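Side-chain contact in MGS-M5 (Unidentified, PDB 4Q3N), which probably interconverts L-lactate and pyruvate with an NAD cofactor, as an L-lactate dehydrogenase with a Rossmann-type nucleotide-binding domain: residues K289-E292 with K293-S296. Residues are numbered along the deposited sequence; the frame is centred on the assembly and turned at random.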
loop_
_atom_site.group_PDB
_atom_site.type_symbol
_atom_site.label_atom_id
_atom_site.label_comp_id
_atom_site.label_asym_id
_atom_site.label_seq_id
_atom_site.Cartn_x
_atom_site.Cartn_y
_atom_site.Cartn_z
ATOM N N LYS A 289 24.349 25.003 1.761
ATOM C CA LYS A 289 25.662 25.666 1.590
ATOM C C LYS A 289 26.297 25.103 0.313
ATOM O O LYS A 289 26.741 23.964 0.297
ATOM C CB LYS A 289 26.604 25.433 2.798
ATOM C CG LYS A 289 26.292 26.198 4.094
ATOM C CD LYS A 289 27.540 26.193 5.033
ATOM C CE LYS A 289 27.567 27.350 6.050
ATOM N NZ LYS A 289 26.818 27.142 7.343
ATOM N N LEU A 290 26.355 25.892 -0.754
ATOM C CA LEU A 290 26.896 25.410 -2.023
ATOM C C LEU A 290 28.364 25.699 -2.056
ATOM O O LEU A 290 28.781 26.689 -1.466
ATOM C CB LEU A 290 26.210 26.092 -3.216
ATOM C CG LEU A 290 24.726 25.825 -3.320
ATOM C CD1 LEU A 290 24.142 26.479 -4.628
ATOM C CD2 LEU A 290 24.391 24.340 -3.241
ATOM N N ASN A 291 29.161 24.890 -2.761
ATOM C CA ASN A 291 30.565 25.277 -2.896
ATOM C C ASN A 291 30.682 26.281 -4.035
ATOM O O ASN A 291 29.702 26.607 -4.691
ATOM C CB ASN A 291 31.500 24.063 -3.076
ATOM C CG ASN A 291 31.255 23.287 -4.357
ATOM O OD1 ASN A 291 30.671 23.790 -5.300
ATOM N ND2 ASN A 291 31.706 22.030 -4.383
ATOM N N GLU A 292 31.871 26.793 -4.256
ATOM C CA GLU A 292 32.081 27.870 -5.228
ATOM C C GLU A 292 31.637 27.488 -6.641
ATOM O O GLU A 292 30.963 28.264 -7.334
ATOM C CB GLU A 292 33.555 28.259 -5.199
ATOM C CG GLU A 292 33.978 29.305 -6.177
ATOM C CD GLU A 292 35.468 29.641 -6.037
ATOM O OE1 GLU A 292 36.061 29.294 -4.985
ATOM O OE2 GLU A 292 36.035 30.246 -6.978
ATOM N N LYS A 293 32.010 26.289 -7.072
ATOM C CA LYS A 293 31.580 25.796 -8.376
ATOM C C LYS A 293 30.050 25.753 -8.504
ATOM O O LYS A 293 29.484 26.278 -9.454
ATOM C CB LYS A 293 32.170 24.410 -8.631
ATOM C CG LYS A 293 31.673 23.738 -9.902
ATOM C CD LYS A 293 32.377 22.397 -10.140
ATOM C CE LYS A 293 31.774 21.648 -11.345
ATOM N NZ LYS A 293 32.454 20.362 -11.701
ATOM N N GLU A 294 29.378 25.146 -7.531
ATOM C CA GLU A 294 27.913 24.982 -7.581
ATOM C C GLU A 294 27.200 26.335 -7.545
ATOM O O GLU A 294 26.189 26.552 -8.221
ATOM C CB GLU A 294 27.460 24.111 -6.390
ATOM C CG GLU A 294 27.959 22.713 -6.480
ATOM C CD GLU A 294 27.961 21.997 -5.128
ATOM O OE1 GLU A 294 27.780 22.663 -4.076
ATOM O OE2 GLU A 294 28.192 20.773 -5.122
ATOM N N ASN A 295 27.725 27.259 -6.740
ATOM C CA ASN A 295 27.093 28.557 -6.651
ATOM C C ASN A 295 27.173 29.279 -8.002
ATOM O O ASN A 295 26.221 29.922 -8.461
ATOM C CB ASN A 295 27.748 29.405 -5.558
ATOM C CG ASN A 295 26.780 30.408 -4.953
ATOM O OD1 ASN A 295 25.601 30.118 -4.771
ATOM N ND2 ASN A 295 27.267 31.597 -4.669
ATOM N N SER A 296 28.338 29.166 -8.618
ATOM C CA SER A 296 28.538 29.684 -9.962
ATOM C C SER A 296 27.566 29.021 -10.948
ATOM O O SER A 296 26.963 29.691 -11.809
ATOM C CB SER A 296 29.979 29.469 -10.389
ATOM O OG SER A 296 30.166 29.947 -11.695
#
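Glu294 reaches across the side chain of Asn291, crossing it at about a right angle, and each atom from CB outward meets that residue. CB sits 3.4 Å from Asn291 OD1, and CG comes nearer still, 3.1 Å from the same oxygen. With CG lying beside its own backbone N (chi1 -66°) and the chain extended beyond, CD lies 3.3 Å from Asn291 OD1 and the carboxylate stacks on the Asn291 amide, the two planes 28° apart. At the tip, OE1 accepts from Asn291 N at 2.9 Å, the N-H arriving from above the carboxylate plane; OE1 is also hydrogen-bonded to Ser185 OG. OE2 lies 3.8 Å from Asn291 ND2. In return Asn291, the N-cap of helix 292-311, lends OD1 to Glu294 N at 2.9 Å, almost in line with its side-chain C=O. The reciprocal pair is a capping box, closing the start of the last helix of the C-terminal domain. Were Glu294 an alanine, Asn291 N and Ser185 OG would probably lose this acceptor, and the Asn291 side-chain amide the carboxylate stacked on it. Leu290 flanks the box, its CB and CD2 each 3.9 Å from Glu294 OE1. The first helical bonds follow, Asn295 N donating to Asn291 O and Ser296 N to Glu292 O.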